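Local coordinates for protein laminin subunit ALPHA-1 (Mus musculus, PDB 2JD4) that forms the LG4-5 domain pair of the laminin-111 alpha1 chain, a metal-binding basement membrane module that probably helps tether laminin to cell surfaces, at residues L26-S30 and T162-P166; I51-A55 and C193-E199; T269-Q273 and V301-V306; S293-I297 and S305-E309. The protein carries 4 engineered substitutions. One frame throughout, in Å; residues are numbered along the deposited sequence.

Contact 1 of 4, residues L26-S30 and T162-P166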
loop_
_atom_site.group_PDB
_atom_site.type_symbol
_atom_site.label_atom_id
_atom_site.label_comp_id
_atom_site.label_asym_id
_atom_site.label_seq_id
_atom_site.Cartn_x
_atom_site.Cartn_y
_atom_site.Cartn_z
ATOM N N LEU A 26 5.355 -3.704 0.510
ATOM C CA LEU A 26 4.776 -4.170 1.775
ATOM C C LEU A 26 5.167 -3.188 2.885
ATOM O O LEU A 26 4.406 -2.963 3.828
ATOM C CB LEU A 26 5.262 -5.584 2.099
ATOM C CG LEU A 26 4.743 -6.651 1.127
ATOM C CD1 LEU A 26 5.501 -7.937 1.360
ATOM C CD2 LEU A 26 3.236 -6.865 1.320
ATOM N N SER A 27 6.365 -2.621 2.773
ATOM C CA SER A 27 6.830 -1.605 3.710
ATOM C C SER A 27 7.356 -0.502 2.794
ATOM O O SER A 27 7.517 -0.722 1.592
ATOM C CB SER A 27 7.960 -2.126 4.604
ATOM O OG SER A 27 9.210 -2.033 3.951
ATOM N N GLN A 28 7.610 0.682 3.339
ATOM C CA GLN A 28 8.119 1.774 2.514
ATOM C C GLN A 28 9.538 1.472 2.021
ATOM O O GLN A 28 10.040 2.137 1.108
ATOM C CB GLN A 28 8.107 3.096 3.301
ATOM C CG GLN A 28 6.709 3.599 3.646
ATOM C CD GLN A 28 6.361 4.924 2.973
ATOM O OE1 GLN A 28 6.952 5.965 3.271
ATOM N NE2 GLN A 28 5.394 4.887 2.060
ATOM N N ASN A 29 10.179 0.466 2.607
ATOM C CA ASN A 29 11.541 0.112 2.196
ATOM C C ASN A 29 11.748 -1.319 1.695
ATOM O O ASN A 29 12.841 -1.876 1.805
ATOM C CB ASN A 29 12.526 0.411 3.326
ATOM C CG ASN A 29 12.622 1.895 3.628
ATOM O OD1 ASN A 29 13.198 2.673 2.854
ATOM N ND2 ASN A 29 12.039 2.302 4.741
ATOM N N SER A 30 10.703 -1.918 1.139
ATOM C CA SER A 30 10.836 -3.260 0.585
ATOM C C SER A 30 11.730 -3.120 -0.647
ATOM O O SER A 30 11.506 -2.235 -1.468
ATOM C CB SER A 30 9.473 -3.806 0.150
ATOM O OG SER A 30 8.552 -3.812 1.224
ATOM N N THR A 162 10.485 8.173 -3.396
ATOM C CA THR A 162 11.570 7.273 -3.044
ATOM C C THR A 162 11.095 6.077 -2.219
ATOM O O THR A 162 11.915 5.270 -1.778
ATOM C CB THR A 162 12.675 8.017 -2.272
ATOM O OG1 THR A 162 12.102 8.684 -1.141
ATOM C CG2 THR A 162 13.353 9.054 -3.177
ATOM N N HIS A 163 9.780 5.967 -2.006
ATOM C CA HIS A 163 9.227 4.833 -1.258
ATOM C C HIS A 163 9.077 3.636 -2.196
ATOM O O HIS A 163 9.088 3.788 -3.414
ATOM C CB HIS A 163 7.862 5.174 -0.631
ATOM C CG HIS A 163 6.864 5.729 -1.599
ATOM N ND1 HIS A 163 6.886 7.042 -2.019
ATOM C CD2 HIS A 163 5.822 5.148 -2.239
ATOM C CE1 HIS A 163 5.903 7.246 -2.876
ATOM N NE2 HIS A 163 5.241 6.113 -3.028
ATOM N N SER A 164 8.938 2.448 -1.617
ATOM C CA SER A 164 8.794 1.213 -2.389
ATOM C C SER A 164 7.483 1.114 -3.175
ATOM O O SER A 164 6.410 1.417 -2.656
ATOM C CB SER A 164 8.915 0.013 -1.448
ATOM O OG SER A 164 8.710 -1.195 -2.145
ATOM N N ILE A 165 7.581 0.686 -4.433
ATOM C CA ILE A 165 6.409 0.536 -5.299
ATOM C C ILE A 165 5.567 -0.683 -4.887
ATOM O O ILE A 165 6.099 -1.779 -4.734
ATOM C CB ILE A 165 6.845 0.365 -6.792
ATOM C CG1 ILE A 165 5.623 0.212 -7.703
ATOM C CG2 ILE A 165 7.730 -0.860 -6.949
ATOM C CD1 ILE A 165 4.927 1.505 -8.024
ATOM N N PRO A 166 4.248 -0.497 -4.681
ATOM C CA PRO A 166 3.386 -1.622 -4.297
ATOM C C PRO A 166 3.051 -2.379 -5.575
ATOM O O PRO A 166 2.035 -2.106 -6.213
ATOM C CB PRO A 166 2.142 -0.937 -3.711
ATOM C CG PRO A 166 2.626 0.442 -3.344
ATOM C CD PRO A 166 3.533 0.778 -4.491
HETATM O O HOH W 1 12.171 2.739 -0.685
#
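A type I beta turn, S27-S30, meets the loop that leads into strand 167-174 of the first laminin G domain. Within the turn, S27 OG accepts from N29 N at 3.0 Å, an ST turn, while S27 N donates to S30 OG at 2.9 Å. Segment 162-166 meets the turn at S164: its backbone N donates to Q28 O at 3.0 Å, and S164 CB packs 3.4 Å from S27 O. The hydroxyl S164 OG lies 3.1 Å from S30 O, but it also has G147 O within hydrogen-bonding reach. One water bridges Q28 O and T162 O, at 2.8 Å from each. Beside these bonds Q28 NE2 comes within 3.7 Å of H163 CB, while H163 NE2 is hydrogen-bonded to S57 OG. With backbone carbonyls as the main acceptors, the fit depends chiefly on the path of the two loops and less on large side chains.

Contact 2 of 4, residues I51-A55 and C193-E199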
loop_
_atom_site.group_PDB
_atom_site.type_symbol
_atom_site.label_atom_id
_atom_site.label_comp_id
_atom_site.label_asym_id
_atom_site.label_seq_id
_atom_site.Cartn_x
_atom_site.Cartn_y
_atom_site.Cartn_z
ATOM N N ILE A 51 5.829 -5.775 -15.037
ATOM C CA ILE A 51 5.254 -5.275 -13.803
ATOM C C ILE A 51 3.735 -5.368 -13.777
ATOM O O ILE A 51 3.076 -5.316 -14.813
ATOM C CB ILE A 51 5.705 -3.811 -13.580
ATOM C CG1 ILE A 51 5.302 -3.326 -12.185
ATOM C CG2 ILE A 51 5.113 -2.924 -14.665
ATOM C CD1 ILE A 51 5.997 -2.035 -11.776
ATOM N N ARG A 52 3.192 -5.533 -12.576
ATOM C CA ARG A 52 1.751 -5.637 -12.361
ATOM C C ARG A 52 1.442 -4.850 -11.088
ATOM O O ARG A 52 2.007 -5.137 -10.030
ATOM C CB ARG A 52 1.352 -7.098 -12.178
ATOM C CG ARG A 52 -0.112 -7.289 -11.885
ATOM C CD ARG A 52 -0.267 -8.146 -10.651
ATOM N NE ARG A 52 -0.525 -9.528 -10.984
ATOM C CZ ARG A 52 -0.514 -10.521 -10.106
ATOM N NH1 ARG A 52 -0.244 -10.286 -8.827
ATOM N NH2 ARG A 52 -0.782 -11.748 -10.514
ATOM N N THR A 53 0.530 -3.886 -11.177
ATOM C CA THR A 53 0.225 -3.044 -10.019
ATOM C C THR A 53 -1.116 -2.298 -10.065
ATOM O O THR A 53 -1.714 -2.124 -11.125
ATOM C CB THR A 53 1.344 -1.994 -9.858
ATOM O OG1 THR A 53 1.093 -1.177 -8.711
ATOM C CG2 THR A 53 1.414 -1.110 -11.105
ATOM N N PHE A 54 -1.576 -1.857 -8.895
ATOM C CA PHE A 54 -2.810 -1.079 -8.770
ATOM C C PHE A 54 -2.422 0.279 -8.168
ATOM O O PHE A 54 -3.256 1.175 -8.043
ATOM C CB PHE A 54 -3.810 -1.744 -7.809
ATOM C CG PHE A 54 -4.431 -3.015 -8.331
ATOM C CD1 PHE A 54 -3.984 -4.257 -7.888
ATOM C CD2 PHE A 54 -5.495 -2.963 -9.229
ATOM C CE1 PHE A 54 -4.593 -5.433 -8.326
ATOM C CE2 PHE A 54 -6.111 -4.131 -9.674
ATOM C CZ PHE A 54 -5.661 -5.368 -9.222
ATOM N N ALA A 55 -1.148 0.417 -7.802
ATOM C CA ALA A 55 -0.651 1.629 -7.156
ATOM C C ALA A 55 -0.543 2.875 -8.023
ATOM O O ALA A 55 -0.500 2.805 -9.245
ATOM C CB ALA A 55 0.704 1.340 -6.509
ATOM N N CYS A 193 3.987 -12.986 -4.854
ATOM C CA CYS A 193 2.812 -12.418 -5.500
ATOM C C CYS A 193 1.735 -13.471 -5.707
ATOM O O CYS A 193 2.039 -14.614 -6.046
ATOM C CB CYS A 193 3.164 -11.877 -6.881
ATOM S SG CYS A 193 4.716 -10.952 -7.008
ATOM N N TYR A 194 0.479 -13.078 -5.525
ATOM C CA TYR A 194 -0.636 -13.991 -5.739
ATOM C C TYR A 194 -0.789 -14.155 -7.255
ATOM O O TYR A 194 -0.554 -13.206 -8.017
ATOM C CB TYR A 194 -1.927 -13.407 -5.144
ATOM C CG TYR A 194 -1.942 -13.334 -3.631
ATOM C CD1 TYR A 194 -1.991 -12.105 -2.969
ATOM C CD2 TYR A 194 -1.915 -14.497 -2.859
ATOM C CE1 TYR A 194 -2.017 -12.042 -1.573
ATOM C CE2 TYR A 194 -1.937 -14.442 -1.466
ATOM C CZ TYR A 194 -1.989 -13.217 -0.833
ATOM O OH TYR A 194 -2.007 -13.170 0.544
ATOM N N VAL A 195 -1.156 -15.355 -7.701
ATOM C CA VAL A 195 -1.345 -15.597 -9.132
ATOM C C VAL A 195 -2.374 -14.596 -9.638
ATOM O O VAL A 195 -2.246 -14.063 -10.738
ATOM C CB VAL A 195 -1.850 -17.047 -9.404
ATOM C CG1 VAL A 195 -2.263 -17.212 -10.868
ATOM C CG2 VAL A 195 -0.751 -18.037 -9.069
ATOM N N VAL A 196 -3.384 -14.343 -8.815
ATOM C CA VAL A 196 -4.453 -13.399 -9.139
ATOM C C VAL A 196 -4.659 -12.457 -7.953
ATOM O O VAL A 196 -4.882 -12.914 -6.831
ATOM C CB VAL A 196 -5.795 -14.119 -9.400
ATOM C CG1 VAL A 196 -6.854 -13.100 -9.780
ATOM C CG2 VAL A 196 -5.635 -15.158 -10.494
ATOM N N ALA A 197 -4.596 -11.148 -8.203
ATOM C CA ALA A 197 -4.767 -10.164 -7.137
ATOM C C ALA A 197 -5.769 -9.069 -7.498
ATOM O O ALA A 197 -6.128 -8.894 -8.666
ATOM C CB ALA A 197 -3.418 -9.530 -6.789
ATOM N N GLN A 198 -6.222 -8.348 -6.476
ATOM C CA GLN A 198 -7.165 -7.252 -6.643
ATOM C C GLN A 198 -6.684 -6.106 -5.759
ATOM O O GLN A 198 -5.922 -6.328 -4.823
ATOM C CB GLN A 198 -8.582 -7.692 -6.243
ATOM C CG GLN A 198 -8.749 -8.194 -4.806
ATOM C CD GLN A 198 -10.188 -8.630 -4.502
ATOM O OE1 GLN A 198 -11.132 -7.876 -4.718
ATOM N NE2 GLN A 198 -10.349 -9.852 -4.000
ATOM N N GLU A 199 -7.107 -4.883 -6.055
ATOM C CA GLU A 199 -6.667 -3.744 -5.257
ATOM C C GLU A 199 -7.064 -3.883 -3.791
ATOM O O GLU A 199 -8.235 -4.113 -3.478
ATOM C CB GLU A 199 -7.241 -2.442 -5.811
ATOM C CG GLU A 199 -6.801 -1.216 -5.016
ATOM C CD GLU A 199 -7.230 0.085 -5.657
ATOM O OE1 GLU A 199 -7.999 0.037 -6.641
ATOM O OE2 GLU A 199 -6.801 1.153 -5.173
HETATM O O HOH W 2 -4.017 1.669 -5.096
#
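An arginine that reads a backbone carbonyl with both terminal nitrogens gives a compact polar link between distant parts of a chain. R52 NH1 and R52 NH2 both donate to Y194 O, at 3.0 and 2.9 Å, so that the carbonyl sits at the edge of the guanidinium. V195 O is even nearer, 2.7 Å from R52 NH2, yet the angle is too poor for a hydrogen bond. A water adds a second polar link, lying 3.1 Å from F54 O and 2.8 Å from E199 OE2 and donating to both. Outward from these, R52 NH1 approaches A197 CB at 3.8 Å, and the F54 ring lies along the backbone of 197-199. E199 CB makes a CH-pi contact over the face of that ring, 4.1 Å from its centroid, and F54 CE1 comes within 3.4 Å of Q198 C. Segment 51-55 takes in the end of strand 44-53, which pairs with strands 106-113 and 167-174. C193 is disulfide-bonded to C168 on the latter, and the weakly bonded strand 197-198 pairs with strand 378-379. The contact thus ties the first laminin G domain to the connection running into the second.

Contact 3 of 4, residues T269-Q273 and V301-V306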
loop_
_atom_site.group_PDB
_atom_site.type_symbol
_atom_site.label_atom_id
_atom_site.label_comp_id
_atom_site.label_asym_id
_atom_site.label_seq_id
_atom_site.Cartn_x
_atom_site.Cartn_y
_atom_site.Cartn_z
ATOM N N THR A 269 -23.040 4.563 20.801
ATOM C CA THR A 269 -22.927 3.560 19.744
ATOM C C THR A 269 -23.965 3.574 18.621
ATOM O O THR A 269 -25.172 3.583 18.874
ATOM C CB THR A 269 -22.940 2.147 20.365
ATOM O OG1 THR A 269 -21.806 2.000 21.227
ATOM C CG2 THR A 269 -22.903 1.072 19.285
ATOM N N ALA A 270 -23.476 3.562 17.380
ATOM C CA ALA A 270 -24.331 3.513 16.196
ATOM C C ALA A 270 -24.183 2.093 15.647
ATOM O O ALA A 270 -23.070 1.652 15.352
ATOM C CB ALA A 270 -23.867 4.526 15.164
ATOM N N THR A 271 -25.295 1.383 15.499
ATOM C CA THR A 271 -25.262 0.001 15.029
ATOM C C THR A 271 -25.973 -0.243 13.698
ATOM O O THR A 271 -27.128 0.147 13.520
ATOM C CB THR A 271 -25.882 -0.937 16.091
ATOM O OG1 THR A 271 -25.101 -0.884 17.291
ATOM C CG2 THR A 271 -25.938 -2.363 15.591
ATOM N N TYR A 272 -25.274 -0.898 12.770
ATOM C CA TYR A 272 -25.838 -1.223 11.460
ATOM C C TYR A 272 -26.026 -2.728 11.301
ATOM O O TYR A 272 -25.056 -3.486 11.306
ATOM C CB TYR A 272 -24.934 -0.733 10.324
ATOM C CG TYR A 272 -25.387 -1.226 8.961
ATOM C CD1 TYR A 272 -26.589 -0.785 8.404
ATOM C CD2 TYR A 272 -24.640 -2.169 8.253
ATOM C CE1 TYR A 272 -27.042 -1.273 7.177
ATOM C CE2 TYR A 272 -25.083 -2.664 7.023
ATOM C CZ TYR A 272 -26.284 -2.210 6.492
ATOM O OH TYR A 272 -26.727 -2.689 5.279
ATOM N N GLN A 273 -27.274 -3.161 11.157
ATOM C CA GLN A 273 -27.556 -4.579 10.974
ATOM C C GLN A 273 -28.248 -4.807 9.637
ATOM O O GLN A 273 -29.333 -4.282 9.393
ATOM C CB GLN A 273 -28.435 -5.108 12.106
ATOM C CG GLN A 273 -28.820 -6.570 11.937
ATOM C CD GLN A 273 -29.369 -7.177 13.207
ATOM O OE1 GLN A 273 -30.344 -6.685 13.776
ATOM N NE2 GLN A 273 -28.744 -8.257 13.664
ATOM N N VAL A 301 -23.369 2.287 5.819
ATOM C CA VAL A 301 -22.848 1.085 5.174
ATOM C C VAL A 301 -23.642 0.828 3.896
ATOM O O VAL A 301 -24.873 0.702 3.930
ATOM C CB VAL A 301 -22.967 -0.151 6.088
ATOM C CG1 VAL A 301 -22.345 -1.358 5.405
ATOM C CG2 VAL A 301 -22.272 0.117 7.420
ATOM N N ASP A 302 -22.932 0.758 2.774
ATOM C CA ASP A 302 -23.558 0.546 1.477
ATOM C C ASP A 302 -24.699 1.539 1.245
ATOM O O ASP A 302 -25.728 1.196 0.662
ATOM C CB ASP A 302 -24.081 -0.891 1.349
ATOM C CG ASP A 302 -22.963 -1.921 1.335
ATOM O OD1 ASP A 302 -21.858 -1.591 0.846
ATOM O OD2 ASP A 302 -23.191 -3.061 1.800
ATOM N N GLY A 303 -24.512 2.771 1.709
ATOM C CA GLY A 303 -25.530 3.793 1.524
ATOM C C GLY A 303 -26.582 3.887 2.617
ATOM O O GLY A 303 -27.339 4.856 2.664
ATOM N N ASN A 304 -26.634 2.888 3.495
ATOM C CA ASN A 304 -27.601 2.866 4.591
ATOM C C ASN A 304 -27.030 3.574 5.819
ATOM O O ASN A 304 -26.000 3.166 6.358
ATOM C CB ASN A 304 -27.948 1.418 4.935
ATOM C CG ASN A 304 -28.419 0.633 3.724
ATOM O OD1 ASN A 304 -29.539 0.819 3.246
ATOM N ND2 ASN A 304 -27.557 -0.239 3.213
ATOM N N SER A 305 -27.707 4.633 6.261
ATOM C CA SER A 305 -27.251 5.405 7.413
ATOM C C SER A 305 -27.982 5.102 8.715
ATOM O O SER A 305 -29.153 4.733 8.718
ATOM C CB SER A 305 -27.365 6.906 7.124
ATOM O OG SER A 305 -26.450 7.317 6.123
ATOM N N VAL A 306 -27.260 5.269 9.820
ATOM C CA VAL A 306 -27.784 5.054 11.167
ATOM C C VAL A 306 -27.019 6.014 12.072
ATOM O O VAL A 306 -25.789 6.020 12.074
ATOM C CB VAL A 306 -27.541 3.613 11.652
ATOM C CG1 VAL A 306 -28.083 3.447 13.056
ATOM C CG2 VAL A 306 -28.210 2.626 10.715
#
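The two strand segments run roughly antiparallel, 151° apart in direction with axes 7.3 Å apart at closest approach, and no clear hydrogen bond joins them; they face each other across a gap instead of pairing edge to edge. At the start of 301-306 a type I' turn reverses the chain from V301 to N304, closed by V301 N to N304 O and N304 N to V301 O, both 2.8 Å. The N304 side chain adds ND2 to V301 O at 2.9 Å. Y272 fills the space between. V301 CB lies over its ring face, 3.7 Å from the centroid in a CH-pi contact, with Y272 CD2 3.4 Å from V301 CG2, while V306 CG2 approaches the ring edge at CD1, 4.4 Å away. V306 CG1 also comes to 3.5 Å from T271 O, and A270 CB is 3.9 Å from V306 O. Such apolar packing between a hairpin and a strand not bonded to it, with A270 and Y272 also touching L299 of strand 296-301, is the face-to-face packing of the laminin G beta sandwich.

Contact 4 of 4, residues S293-I297 and S305-E309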
loop_
_atom_site.group_PDB
_atom_site.type_symbol
_atom_site.label_atom_id
_atom_site.label_comp_id
_atom_site.label_asym_id
_atom_site.label_seq_id
_atom_site.Cartn_x
_atom_site.Cartn_y
_atom_site.Cartn_z
ATOM N N SER A 293 -19.182 14.254 14.494
ATOM C CA SER A 293 -19.287 15.711 14.542
ATOM C C SER A 293 -19.664 16.108 15.970
ATOM O O SER A 293 -19.909 15.242 16.806
ATOM C CB SER A 293 -20.350 16.201 13.557
ATOM O OG SER A 293 -21.629 15.699 13.898
ATOM N N LYS A 294 -19.705 17.412 16.242
ATOM C CA LYS A 294 -20.040 17.936 17.569
ATOM C C LYS A 294 -20.864 16.982 18.434
ATOM O O LYS A 294 -20.312 16.224 19.231
ATOM C CB LYS A 294 -20.782 19.269 17.434
ATOM C CG LYS A 294 -19.976 20.365 16.752
ATOM C CD LYS A 294 -20.788 21.646 16.612
ATOM C CE LYS A 294 -19.991 22.738 15.906
ATOM N NZ LYS A 294 -20.782 23.991 15.714
ATOM N N HIS A 295 -22.183 17.020 18.284
ATOM C CA HIS A 295 -23.056 16.147 19.062
ATOM C C HIS A 295 -23.743 15.158 18.132
ATOM O O HIS A 295 -24.938 14.897 18.263
ATOM C CB HIS A 295 -24.114 16.976 19.810
ATOM C CG HIS A 295 -24.958 16.178 20.763
ATOM N ND1 HIS A 295 -26.041 16.715 21.427
ATOM C CD2 HIS A 295 -24.871 14.888 21.171
ATOM C CE1 HIS A 295 -26.585 15.792 22.200
ATOM N NE2 HIS A 295 -25.895 14.675 22.064
ATOM N N ARG A 296 -22.987 14.605 17.187
ATOM C CA ARG A 296 -23.562 13.654 16.245
ATOM C C ARG A 296 -22.605 12.562 15.780
ATOM O O ARG A 296 -21.416 12.805 15.563
ATOM C CB ARG A 296 -24.115 14.395 15.025
ATOM C CG ARG A 296 -24.748 13.481 13.991
ATOM C CD ARG A 296 -25.402 14.276 12.878
ATOM N NE ARG A 296 -26.405 15.198 13.400
ATOM C CZ ARG A 296 -27.219 15.925 12.643
ATOM N NH1 ARG A 296 -27.155 15.839 11.321
ATOM N NH2 ARG A 296 -28.099 16.740 13.210
ATOM N N ILE A 297 -23.154 11.360 15.624
ATOM C CA ILE A 297 -22.407 10.188 15.176
ATOM C C ILE A 297 -23.213 9.492 14.079
ATOM O O ILE A 297 -24.331 9.033 14.314
ATOM C CB ILE A 297 -22.178 9.211 16.352
ATOM C CG1 ILE A 297 -21.125 9.788 17.300
ATOM C CG2 ILE A 297 -21.757 7.851 15.841
ATOM C CD1 ILE A 297 -20.953 8.991 18.572
ATOM N N SER A 305 -27.707 4.633 6.261
ATOM C CA SER A 305 -27.251 5.405 7.413
ATOM C C SER A 305 -27.982 5.102 8.715
ATOM O O SER A 305 -29.153 4.733 8.718
ATOM C CB SER A 305 -27.365 6.906 7.124
ATOM O OG SER A 305 -26.450 7.317 6.123
ATOM N N VAL A 306 -27.260 5.269 9.820
ATOM C CA VAL A 306 -27.784 5.054 11.167
ATOM C C VAL A 306 -27.019 6.014 12.072
ATOM O O VAL A 306 -25.789 6.020 12.074
ATOM C CB VAL A 306 -27.541 3.613 11.652
ATOM C CG1 VAL A 306 -28.083 3.447 13.056
ATOM C CG2 VAL A 306 -28.210 2.626 10.715
ATOM N N ARG A 307 -27.738 6.829 12.837
ATOM C CA ARG A 307 -27.069 7.792 13.699
ATOM C C ARG A 307 -27.555 7.840 15.139
ATOM O O ARG A 307 -28.556 7.223 15.501
ATOM C CB ARG A 307 -27.173 9.188 13.082
ATOM C CG ARG A 307 -28.589 9.719 12.957
ATOM C CD ARG A 307 -28.663 10.754 11.848
ATOM N NE ARG A 307 -28.442 10.138 10.540
ATOM C CZ ARG A 307 -28.208 10.812 9.418
ATOM N NH1 ARG A 307 -28.158 12.138 9.433
ATOM N NH2 ARG A 307 -28.032 10.159 8.278
ATOM N N ALA A 308 -26.816 8.584 15.954
ATOM C CA ALA A 308 -27.127 8.758 17.365
ATOM C C ALA A 308 -26.662 10.149 17.777
ATOM O O ALA A 308 -25.548 10.558 17.447
ATOM C CB ALA A 308 -26.416 7.695 18.195
ATOM N N GLU A 309 -27.519 10.874 18.489
ATOM C CA GLU A 309 -27.195 12.226 18.933
ATOM C C GLU A 309 -27.385 12.371 20.439
ATOM O O GLU A 309 -26.893 11.552 21.215
ATOM C CB GLU A 309 -28.078 13.238 18.199
ATOM C CG GLU A 309 -27.917 13.202 16.685
ATOM C CD GLU A 309 -28.962 14.029 15.964
ATOM O OE1 GLU A 309 -30.167 13.756 16.147
ATOM O OE2 GLU A 309 -28.581 14.948 15.210
#
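How a beta hairpin is finished at its open end can be followed here residue by residue, for 293-297 opens one strand of the hairpin 296-301/304-308 in the second laminin G domain and 305-309 closes the other. The first segment starts at a tight reversal from the preceding strand: S293 N donates to R296 O at 2.9 Å, and R296 N returns to S293 O at 3.2 Å. At H295 segment 305-309 comes near, with the imidazole NE2 3.2 Å from E309 C and a CA-H...O contact of 3.6 Å between E309 CA and H295 O. R296 turns its charge to the same residue: NH2 forms a salt bridge with E309 OE2 at 2.7 Å. On the surface beside it, R296 NH1 stands 4.3 Å from R307 NH1, two like charges close together. One residue further, I297 reverses the pattern, its side chain buried and lying with that of A308 on the same sheet face, where it meets I268 and A270 of strand 267-272 and F259 and V261 of strand 256-262. I297 and A308 form an antiparallel hydrogen-bonded pair: I297 N donates to A308 O at 3.1 Å, and A308 N to I297 O at 3.0 Å.

The four contacts contrast joints near the middle of the chain with packing and pairing of strands in the second domain. Contacts 1, 2 and 3 are partly buried; contact 4 alone is a surface contact. Contacts 1 and 2 interleave along the chain and touch where P166 O meets T53 OG1 at 2.8 Å, a probable hydrogen bond, and where P166 packs on A55. Their chemistry relies largely on backbone carbonyls met by amide, water or guanidinium. Contacts 3 and 4, their centres 11 Å apart, share S305 and V306 of strand 304-308. Contact 3 sets V306 and V301 against Y272 of strand 267-272, whereas contact 4 has strand pairing and exposed charges; A270 against I297 joins them.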